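Local coordinates for lysozyme inhibitor LprI-like N-terminal domain-containing protein (Burkholderia thailandensis, PDB 6AR7) that is of unknown function but belongs to the LprI family of lysozyme inhibitors, and so may act against lysozyme outside the cytoplasm, at residues Ile26-Ala29 with Met30-Leu34; Gln54-Gln57 with Gly58-Asp61; Asp74-Arg77 with Gly78-Ser82; Arg117-Pro120 with Val121-Arg124. One frame throughout, in Å; residues are numbered along the deposited sequence.

Contact 1: residues Ile26-Ala29 with Met30-Leu34; sequences IDVA and MRQCL
Cys33 N reaches back one turn to Ala29 O at 2.7 Å, the shortest of the four backbone hydrogen bonds that join Ile26-Ala29 to Met30-Leu34. Cys33 CB also packs against that oxygen, 3.3 Å from Ala29 O. The other three bonds, from Met30 N to Ile26 O, Arg31 N to Asp27 O and Gln32 N to Val28 O, keep the same four-residue spacing, and the last is the straightest (167° at the hydrogen). Over it, Val28 and Gln32 run side by side and point the same way, with Val28 CG1 4.2 Å from Gln32 CD. Gln32 holds CG anti to its carbonyl carbon (chi1 -65°), which sets Gln32 CG 3.5 Å from Val28 O; the extended chain beyond carries OE1 beside the Ala29 backbone. Arg31 CB packs 3.3 Å from Val28 O, and a bend at chi3 carries the guanidinium obliquely past the Asp27 carbonyl, with Arg31 NE 4.2 Å from Asp27 O. The two charges do not pair: Arg31 NH2 stays 6.1 Å from Asp27 OD2, and the carboxylate instead forms a salt bridge with Arg122 and accepts the indole N-H of Trp56. Met30, a selenomethionine here, packs CB against Ile26 O at 3.6 Å and lies on Ala52. Cys33 SG forms the disulfide with Cys48. The result is a short surface helix stapled by that disulfide to helix 42-70, which follows it, within the all-helical LprI-like fold.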
loop_
_atom_site.group_PDB
_atom_site.type_symbol
_atom_site.label_atom_id
_atom_site.label_comp_id
_atom_site.label_asym_id
_atom_site.label_seq_id
_atom_site.Cartn_x
_atom_site.Cartn_y
_atom_site.Cartn_z
ATOM N N ILE A 26 -0.842 17.420 -4.627
ATOM C CA ILE A 26 -0.342 17.013 -3.315
ATOM C C ILE A 26 1.163 16.813 -3.348
ATOM O O ILE A 26 1.869 17.191 -2.404
ATOM C CB ILE A 26 -1.048 15.733 -2.827
ATOM C CG1 ILE A 26 -2.548 15.976 -2.664
ATOM C CG2 ILE A 26 -0.415 15.250 -1.506
ATOM C CD1 ILE A 26 -3.357 14.725 -2.426
ATOM N N ASP A 27 1.678 16.183 -4.415
ATOM C CA ASP A 27 3.112 15.924 -4.507
ATOM C C ASP A 27 3.877 17.191 -4.855
ATOM O O ASP A 27 5.012 17.374 -4.400
ATOM C CB ASP A 27 3.406 14.833 -5.534
ATOM C CG ASP A 27 2.740 13.505 -5.178
ATOM O OD1 ASP A 27 2.567 13.217 -3.968
ATOM O OD2 ASP A 27 2.390 12.758 -6.117
ATOM N N VAL A 28 3.285 18.055 -5.687
ATOM C CA VAL A 28 3.890 19.365 -5.946
ATOM C C VAL A 28 4.015 20.149 -4.640
ATOM O O VAL A 28 5.056 20.760 -4.359
ATOM C CB VAL A 28 3.071 20.136 -7.004
ATOM C CG1 VAL A 28 3.541 21.590 -7.145
ATOM C CG2 VAL A 28 3.142 19.420 -8.361
ATOM N N ALA A 29 2.959 20.135 -3.822
ATOM C CA ALA A 29 2.973 20.882 -2.561
ATOM C C ALA A 29 4.001 20.315 -1.582
ATOM O O ALA A 29 4.695 21.073 -0.892
ATOM C CB ALA A 29 1.572 20.877 -1.946
HETATM N N MSE A 30 4.109 18.993 -1.494
HETATM C CA MSE A 30 5.100 18.408 -0.599
HETATM C C MSE A 30 6.515 18.842 -0.981
HETATM O O MSE A 30 7.332 19.171 -0.122
HETATM C CB MSE A 30 5.020 16.893 -0.614
HETATM C CG MSE A 30 5.916 16.251 0.418
HETATM SE SE MSE A 30 5.860 14.314 0.193
HETATM C CE MSE A 30 7.207 14.132 -1.208
ATOM N N ARG A 31 6.772 18.857 -2.290
ATOM C CA ARG A 31 8.051 19.324 -2.822
ATOM C C ARG A 31 8.340 20.757 -2.383
ATOM O O ARG A 31 9.434 21.070 -1.902
ATOM C CB ARG A 31 8.003 19.206 -4.347
ATOM C CG ARG A 31 9.310 19.021 -5.040
ATOM C CD ARG A 31 9.072 18.550 -6.481
ATOM N NE ARG A 31 8.596 17.160 -6.533
ATOM C CZ ARG A 31 8.156 16.547 -7.631
ATOM N NH1 ARG A 31 8.130 17.188 -8.791
ATOM N NH2 ARG A 31 7.742 15.290 -7.572
ATOM N N GLN A 32 7.364 21.649 -2.560
ATOM C CA GLN A 32 7.517 23.014 -2.080
ATOM C C GLN A 32 7.664 23.039 -0.559
ATOM O O GLN A 32 8.475 23.792 -0.023
ATOM C CB GLN A 32 6.314 23.841 -2.526
ATOM C CG GLN A 32 6.249 23.987 -4.024
ATOM C CD GLN A 32 4.924 24.509 -4.508
ATOM O OE1 GLN A 32 3.883 24.256 -3.908
ATOM N NE2 GLN A 32 4.952 25.238 -5.603
ATOM N N CYS A 33 6.913 22.196 0.147
ATOM C CA CYS A 33 7.011 22.168 1.603
ATOM C C CYS A 33 8.418 21.771 2.058
ATOM O O CYS A 33 9.007 22.430 2.924
ATOM C CB CYS A 33 5.965 21.203 2.165
ATOM S SG CYS A 33 5.889 21.071 3.970
ATOM N N LEU A 34 8.991 20.717 1.451
ATOM C CA LEU A 34 10.327 20.246 1.847
ATOM C C LEU A 34 11.397 21.293 1.607
ATOM O O LEU A 34 12.490 21.185 2.180
ATOM C CB LEU A 34 10.726 18.957 1.091
ATOM C CG LEU A 34 9.826 17.755 1.363
ATOM C CD1 LEU A 34 10.070 16.597 0.357
ATOM C CD2 LEU A 34 10.022 17.306 2.788
#

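Contact 2: residues Gln54-Gln57 with Gly58-Asp61; sequences QQWQ and GEVD
Gln57 NE2 spans the carboxylate of Asp61 one turn on, but both bonds are weak. From Gln57 NE2 to Asp61 OD2 the bond is long (3.4 Å) though almost straight (173°). Asp61 OD1 lies closer to Gln57 NE2 (3.2 Å), at a strongly bent 122°. The amide gets there through a bend at chi2 that folds the chain along the helix, leaving its plane 50° from that of the carboxylate. The backbone is regular: Gly58, Glu59, Val60 and Asp61 each give their N-H to the carbonyl four residues earlier. Gln55 O has two donors, Glu59 N at 3.1 Å and a water whose oxygen is 2.8 Å from Gln55 O. The water donates again, weakly, to Glu59 OE2, bridging the backbone and the side chain that folds back beside it. Glu59 OE1 makes a salt bridge with Arg129, so both carboxylate oxygens have a partner, OE2 a weak one. Trp56 NE1 donates to Asp27 OD1. Trp56 O accepts Val60 N and is approached by Val60 CG2, 3.4 Å from Trp56 O. Glu59 CB comes obliquely to the six-membered part of the indole, 4.1 Å from Trp56 CE3. Trp56 and Val60, both buried, face helix 107-136 at Ala125, Ile26 of helix 25-34 packs on Gln55, Trp56 and Glu59, and helix 73-101 meets Gln57 through Trp86 and Val60 through Gln83.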
loop_
_atom_site.group_PDB
_atom_site.type_symbol
_atom_site.label_atom_id
_atom_site.label_comp_id
_atom_site.label_asym_id
_atom_site.label_seq_id
_atom_site.Cartn_x
_atom_site.Cartn_y
_atom_site.Cartn_z
ATOM N N GLN A 54 -1.640 12.722 4.910
ATOM C CA GLN A 54 -3.014 13.042 5.282
ATOM C C GLN A 54 -3.818 13.511 4.072
ATOM O O GLN A 54 -4.994 13.170 3.928
ATOM C CB GLN A 54 -3.021 14.127 6.363
ATOM C CG GLN A 54 -2.548 13.678 7.738
ATOM C CD GLN A 54 -2.335 14.862 8.676
ATOM O OE1 GLN A 54 -3.241 15.665 8.891
ATOM N NE2 GLN A 54 -1.133 14.974 9.235
ATOM N N GLN A 55 -3.203 14.313 3.199
ATOM C CA GLN A 55 -3.902 14.763 1.999
ATOM C C GLN A 55 -4.198 13.590 1.074
ATOM O O GLN A 55 -5.317 13.476 0.561
ATOM C CB GLN A 55 -3.087 15.850 1.304
ATOM C CG GLN A 55 -3.093 17.154 2.130
ATOM C CD GLN A 55 -2.049 18.137 1.686
ATOM O OE1 GLN A 55 -1.734 18.228 0.511
ATOM N NE2 GLN A 55 -1.516 18.898 2.631
ATOM N N TRP A 56 -3.236 12.668 0.908
ATOM C CA TRP A 56 -3.514 11.468 0.126
ATOM C C TRP A 56 -4.628 10.636 0.750
ATOM O O TRP A 56 -5.408 10.015 0.028
ATOM C CB TRP A 56 -2.256 10.621 -0.037
ATOM C CG TRP A 56 -1.398 11.139 -1.111
ATOM C CD1 TRP A 56 -0.159 11.704 -0.973
ATOM C CD2 TRP A 56 -1.723 11.219 -2.511
ATOM N NE1 TRP A 56 0.316 12.110 -2.204
ATOM C CE2 TRP A 56 -0.627 11.825 -3.159
ATOM C CE3 TRP A 56 -2.830 10.829 -3.273
ATOM C CZ2 TRP A 56 -0.594 12.029 -4.530
ATOM C CZ3 TRP A 56 -2.795 11.034 -4.637
ATOM C CH2 TRP A 56 -1.687 11.633 -5.253
ATOM N N GLN A 57 -4.716 10.595 2.078
ATOM C CA GLN A 57 -5.804 9.849 2.694
ATOM C C GLN A 57 -7.152 10.493 2.363
ATOM O O GLN A 57 -8.154 9.799 2.156
ATOM C CB GLN A 57 -5.579 9.751 4.200
ATOM C CG GLN A 57 -6.699 9.013 4.954
ATOM C CD GLN A 57 -6.896 7.589 4.463
ATOM O OE1 GLN A 57 -5.953 6.799 4.437
ATOM N NE2 GLN A 57 -8.128 7.252 4.080
ATOM N N GLY A 58 -7.193 11.816 2.267
ATOM C CA GLY A 58 -8.411 12.452 1.798
ATOM C C GLY A 58 -8.756 12.054 0.375
ATOM O O GLY A 58 -9.934 11.909 0.027
ATOM N N GLU A 59 -7.737 11.857 -0.470
ATOM C CA GLU A 59 -8.022 11.442 -1.838
ATOM C C GLU A 59 -8.462 9.984 -1.896
ATOM O O GLU A 59 -9.268 9.613 -2.760
ATOM C CB GLU A 59 -6.807 11.682 -2.733
ATOM C CG GLU A 59 -6.517 13.168 -2.904
ATOM C CD GLU A 59 -7.737 13.923 -3.425
ATOM O OE1 GLU A 59 -8.181 13.614 -4.554
ATOM O OE2 GLU A 59 -8.268 14.796 -2.693
ATOM N N VAL A 60 -7.962 9.155 -0.984
ATOM C CA VAL A 60 -8.472 7.792 -0.863
ATOM C C VAL A 60 -9.966 7.825 -0.587
ATOM O O VAL A 60 -10.762 7.175 -1.273
ATOM C CB VAL A 60 -7.730 7.032 0.253
ATOM C CG1 VAL A 60 -8.460 5.733 0.592
ATOM C CG2 VAL A 60 -6.269 6.741 -0.137
ATOM N N ASP A 61 -10.371 8.612 0.407
ATOM C CA ASP A 61 -11.775 8.627 0.796
ATOM C C ASP A 61 -12.656 9.195 -0.307
ATOM O O ASP A 61 -13.761 8.693 -0.536
ATOM C CB ASP A 61 -11.937 9.395 2.107
ATOM C CG ASP A 61 -11.266 8.677 3.274
ATOM O OD1 ASP A 61 -11.158 7.438 3.197
ATOM O OD2 ASP A 61 -10.849 9.323 4.258
HETATM O O HOH W 1 -7.384 15.403 0.491
#

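Contact 3: residues Asp74-Arg77 with Gly78-Ser82; sequences DARR and GWQES
Backbone hydrogen bonds tie Asp74-Arg77 to Gly78-Ser82 in an unbroken alpha-helical series: Gly78 N to Asp74 O, Trp79 N to Ala75 O, Gln80 N to Arg76 O and Glu81 N to Arg77 O. The middle two are the shortest, each 2.8 Å, as for Trp79 N to Ala75 O. Among aromatic contacts, the Ala75 carbonyl meets the Trp79 ring at its edge, with Trp79 CD1 3.1 Å from Ala75 O. The ring stands there because CG lies beside its own backbone N (chi1 -81°), and Ala75 CB adds an apolar touch 4.3 Å from Trp79 CD1. Aliphatic and amide packing belongs to Gln80. Its CG presses on the carbonyl that its own N-H bonds, 3.2 Å from Arg76 O, and its outstretched amide runs alongside Arg76, with Arg76 CG 4.1 Å from Gln80 CD. The guanidinium and amide planes stand 79° apart, and Gln80 OE1 lies 3.7 Å from Arg77 CA. One polar side chain bonds locally, Ser82 OG donating to Trp79 O at 2.7 Å. Others look outward: Glu81 forms salt bridges with Arg84 and Arg85, and Trp79 NE1 is hydrogen-bonded to Tyr135 OH. The Trp79 indole packs among Leu67, Leu128 and Met197 of three other helices. Ala75, Trp79 and Ser82 are buried while Asp74 and Arg77 are exposed, consistent with an amphipathic helix of a helical bundle.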
loop_
_atom_site.group_PDB
_atom_site.type_symbol
_atom_site.label_atom_id
_atom_site.label_comp_id
_atom_site.label_asym_id
_atom_site.label_seq_id
_atom_site.Cartn_x
_atom_site.Cartn_y
_atom_site.Cartn_z
ATOM N N ASP A 74 -21.779 -5.162 -9.217
ATOM C CA ASP A 74 -20.807 -6.206 -8.891
ATOM C C ASP A 74 -19.462 -5.603 -8.498
ATOM O O ASP A 74 -18.897 -5.946 -7.457
ATOM C CB ASP A 74 -20.655 -7.159 -10.081
ATOM C CG ASP A 74 -20.395 -6.425 -11.396
ATOM O OD1 ASP A 74 -19.400 -6.737 -12.084
ATOM O OD2 ASP A 74 -21.186 -5.525 -11.740
ATOM N N ALA A 75 -18.958 -4.665 -9.299
ATOM C CA ALA A 75 -17.690 -4.025 -8.984
ATOM C C ALA A 75 -17.794 -3.192 -7.716
ATOM O O ALA A 75 -16.837 -3.122 -6.929
ATOM C CB ALA A 75 -17.241 -3.163 -10.155
ATOM N N ARG A 76 -18.946 -2.551 -7.494
ATOM C CA ARG A 76 -19.098 -1.739 -6.293
ATOM C C ARG A 76 -18.901 -2.589 -5.038
ATOM O O ARG A 76 -18.056 -2.273 -4.189
ATOM C CB ARG A 76 -20.470 -1.057 -6.276
ATOM C CG ARG A 76 -20.656 -0.161 -5.057
ATOM C CD ARG A 76 -22.058 0.428 -4.953
ATOM N NE ARG A 76 -23.035 -0.577 -4.554
ATOM C CZ ARG A 76 -24.027 -1.013 -5.324
ATOM N NH1 ARG A 76 -24.202 -0.514 -6.543
ATOM N NH2 ARG A 76 -24.854 -1.942 -4.864
ATOM N N ARG A 77 -19.642 -3.699 -4.931
ATOM C CA ARG A 77 -19.498 -4.585 -3.779
ATOM C C ARG A 77 -18.081 -5.138 -3.686
ATOM O O ARG A 77 -17.534 -5.270 -2.586
ATOM C CB ARG A 77 -20.513 -5.729 -3.850
ATOM C CG ARG A 77 -21.945 -5.277 -3.638
ATOM C CD ARG A 77 -22.903 -6.460 -3.533
ATOM N NE ARG A 77 -23.176 -7.057 -4.834
ATOM C CZ ARG A 77 -24.141 -6.642 -5.649
ATOM N NH1 ARG A 77 -24.919 -5.629 -5.288
ATOM N NH2 ARG A 77 -24.325 -7.237 -6.819
ATOM N N GLY A 78 -17.484 -5.478 -4.834
ATOM C CA GLY A 78 -16.106 -5.941 -4.839
ATOM C C GLY A 78 -15.142 -4.910 -4.282
ATOM O O GLY A 78 -14.276 -5.230 -3.464
ATOM N N TRP A 79 -15.264 -3.656 -4.728
ATOM C CA TRP A 79 -14.363 -2.621 -4.214
ATOM C C TRP A 79 -14.651 -2.317 -2.751
ATOM O O TRP A 79 -13.722 -2.052 -1.974
ATOM C CB TRP A 79 -14.451 -1.352 -5.065
ATOM C CG TRP A 79 -13.630 -1.464 -6.306
ATOM C CD1 TRP A 79 -14.067 -1.841 -7.544
ATOM C CD2 TRP A 79 -12.222 -1.215 -6.438
ATOM N NE1 TRP A 79 -13.019 -1.853 -8.433
ATOM C CE2 TRP A 79 -11.879 -1.461 -7.780
ATOM C CE3 TRP A 79 -11.219 -0.811 -5.549
ATOM C CZ2 TRP A 79 -10.574 -1.320 -8.253
ATOM C CZ3 TRP A 79 -9.929 -0.666 -6.024
ATOM C CH2 TRP A 79 -9.619 -0.914 -7.364
ATOM N N GLN A 80 -15.930 -2.349 -2.356
ATOM C CA GLN A 80 -16.259 -2.153 -0.950
ATOM C C GLN A 80 -15.577 -3.205 -0.099
ATOM O O GLN A 80 -15.052 -2.904 0.979
ATOM C CB GLN A 80 -17.770 -2.193 -0.735
ATOM C CG GLN A 80 -18.474 -0.978 -1.298
ATOM C CD GLN A 80 -19.974 -1.065 -1.129
ATOM O OE1 GLN A 80 -20.552 -2.142 -1.247
ATOM N NE2 GLN A 80 -20.614 0.071 -0.882
ATOM N N GLU A 81 -15.564 -4.443 -0.582
ATOM C CA GLU A 81 -14.852 -5.494 0.121
ATOM C C GLU A 81 -13.357 -5.200 0.165
ATOM O O GLU A 81 -12.721 -5.337 1.220
ATOM C CB GLU A 81 -15.113 -6.837 -0.566
ATOM C CG GLU A 81 -14.370 -8.003 0.072
ATOM C CD GLU A 81 -14.781 -8.282 1.504
ATOM O OE1 GLU A 81 -15.909 -7.925 1.900
ATOM O OE2 GLU A 81 -13.950 -8.835 2.249
ATOM N N SER A 82 -12.785 -4.755 -0.960
ATOM C CA SER A 82 -11.353 -4.465 -0.991
ATOM C C SER A 82 -10.990 -3.369 0.007
ATOM O O SER A 82 -9.947 -3.443 0.671
ATOM C CB SER A 82 -10.928 -4.073 -2.407
ATOM O OG SER A 82 -11.141 -2.695 -2.651
#

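Contact 4: residues Arg117-Pro120 with Val121-Arg124; sequences RLQP and VRER
Gln119 and Arg122 come side by side through contrasting torsions: Gln119 bends at chi2 (-51°), whereas Arg122 stays extended from CG to NE, its CG anti to the backbone N. Gln119 OE1 thus lies 3.9 Å from Arg122 CD and 4.1 Å from Arg122 NH1, oblique to the guanidinium. Their polar partners lie elsewhere: Asp115 accepts Gln119 NE2, and Asp27 forms a salt bridge with Arg122. Glu123 follows the helix backward, its CG 3.3 Å from Gln119 O and its OE1 beside Pro120 CA. This is a proline kink inside a long helix: Pro120 N has no hydrogen to give to the preceding turn. Leu118 O, two residues before the proline, accepts Arg122 N at 3.2 Å, nearly straight (173°), and, weakly, Val121 N at 3.1 Å, bent to 127°. Val121 CG2 sits against the Arg117 carbonyl, 3.5 Å from Arg117 O. Like Arg122, Glu123 and Arg124 bond the carbonyl four residues earlier, Glu123 N reaching Gln119 O at 2.8 Å and Arg124 N reaching Pro120 O at 2.9 Å from above the carbonyl plane. The Arg124 side chain bends at chi2 toward helix 73-101, where it hydrogen-bonds Ser82 and Gln83 and makes a cation-pi contact with Trp86.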
loop_
_atom_site.group_PDB
_atom_site.type_symbol
_atom_site.label_atom_id
_atom_site.label_comp_id
_atom_site.label_asym_id
_atom_site.label_seq_id
_atom_site.Cartn_x
_atom_site.Cartn_y
_atom_site.Cartn_z
ATOM N N ARG A 117 5.064 5.089 5.619
ATOM C CA ARG A 117 3.684 5.426 5.960
ATOM C C ARG A 117 2.992 6.185 4.840
ATOM O O ARG A 117 1.780 6.042 4.656
ATOM C CB ARG A 117 3.624 6.278 7.234
ATOM C CG ARG A 117 4.333 5.714 8.455
ATOM C CD ARG A 117 3.969 6.504 9.732
ATOM N NE ARG A 117 4.315 7.934 9.690
ATOM C CZ ARG A 117 5.471 8.444 10.122
ATOM N NH1 ARG A 117 6.407 7.641 10.623
ATOM N NH2 ARG A 117 5.701 9.755 10.057
ATOM N N LEU A 118 3.748 6.986 4.089
ATOM C CA LEU A 118 3.190 7.831 3.035
ATOM C C LEU A 118 2.812 7.035 1.783
ATOM O O LEU A 118 1.679 7.129 1.300
ATOM C CB LEU A 118 4.204 8.921 2.680
ATOM C CG LEU A 118 4.055 9.714 1.376
ATOM C CD1 LEU A 118 2.703 10.479 1.381
ATOM C CD2 LEU A 118 5.245 10.696 1.193
ATOM N N GLN A 119 3.750 6.264 1.235
ATOM C CA GLN A 119 3.558 5.691 -0.097
ATOM C C GLN A 119 2.340 4.770 -0.232
ATOM O O GLN A 119 1.721 4.781 -1.311
ATOM C CB GLN A 119 4.827 4.948 -0.537
ATOM C CG GLN A 119 6.081 5.831 -0.642
ATOM C CD GLN A 119 5.853 7.092 -1.480
ATOM O OE1 GLN A 119 5.096 7.080 -2.452
ATOM N NE2 GLN A 119 6.537 8.178 -1.118
ATOM N N PRO A 120 1.981 3.931 0.748
ATOM C CA PRO A 120 0.808 3.061 0.545
ATOM C C PRO A 120 -0.491 3.832 0.474
ATOM O O PRO A 120 -1.440 3.355 -0.157
ATOM C CB PRO A 120 0.831 2.115 1.759
ATOM C CG PRO A 120 2.205 2.194 2.301
ATOM C CD PRO A 120 2.731 3.559 1.960
ATOM N N VAL A 121 -0.574 4.971 1.159
ATOM C CA VAL A 121 -1.781 5.784 1.097
ATOM C C VAL A 121 -1.893 6.410 -0.276
ATOM O O VAL A 121 -2.934 6.326 -0.930
ATOM C CB VAL A 121 -1.771 6.841 2.216
ATOM C CG1 VAL A 121 -3.084 7.649 2.237
ATOM C CG2 VAL A 121 -1.551 6.165 3.547
ATOM N N ARG A 122 -0.795 7.002 -0.749
ATOM C CA ARG A 122 -0.725 7.492 -2.117
ATOM C C ARG A 122 -1.113 6.400 -3.113
ATOM O O ARG A 122 -1.969 6.613 -3.987
ATOM C CB ARG A 122 0.691 7.999 -2.378
ATOM C CG ARG A 122 0.898 8.651 -3.692
ATOM C CD ARG A 122 2.251 9.378 -3.719
ATOM N NE ARG A 122 2.470 9.941 -5.041
ATOM C CZ ARG A 122 2.870 9.246 -6.099
ATOM N NH1 ARG A 122 3.137 7.941 -6.002
ATOM N NH2 ARG A 122 3.009 9.869 -7.261
ATOM N N GLU A 123 -0.511 5.208 -2.971
ATOM C CA GLU A 123 -0.809 4.095 -3.873
ATOM C C GLU A 123 -2.294 3.730 -3.858
ATOM O O GLU A 123 -2.900 3.512 -4.913
ATOM C CB GLU A 123 0.053 2.871 -3.512
ATOM C CG GLU A 123 1.491 2.964 -4.022
ATOM C CD GLU A 123 2.483 2.014 -3.324
ATOM O OE1 GLU A 123 2.071 1.183 -2.488
ATOM O OE2 GLU A 123 3.694 2.104 -3.613
ATOM N N ARG A 124 -2.897 3.636 -2.673
ATOM C CA ARG A 124 -4.307 3.270 -2.617
ATOM C C ARG A 124 -5.165 4.318 -3.312
ATOM O O ARG A 124 -6.094 3.979 -4.048
ATOM C CB ARG A 124 -4.745 3.067 -1.169
ATOM C CG ARG A 124 -6.191 2.594 -1.017
ATOM C CD ARG A 124 -6.497 1.321 -1.838
ATOM N NE ARG A 124 -7.827 0.820 -1.504
ATOM C CZ ARG A 124 -8.436 -0.185 -2.121
ATOM N NH1 ARG A 124 -7.834 -0.822 -3.127
ATOM N NH2 ARG A 124 -9.651 -0.548 -1.736
#

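How the contacts relate
Contacts 1, 2 and 4 form a connected cluster on three helices. Asp27 of contact 1 joins them: its OD1 lies 3.1 Å from Trp56 NE1 of contact 2, a probable hydrogen bond, and its OD2 lies 3.0 Å from Arg122 NE of contact 4, a salt bridge. Contacts 2 and 4 have centres about 9 Å apart, and Val121 CG1 packs 3.4 Å from Gln57 N. Contact 3 joins through contact 4, where Ser82 OG and Arg124 NH2 are 2.8 Å apart, a probable hydrogen bond. It touches neither of the others: its nearest atoms are about 9 Å from contact 2 and about 17 Å from contact 1.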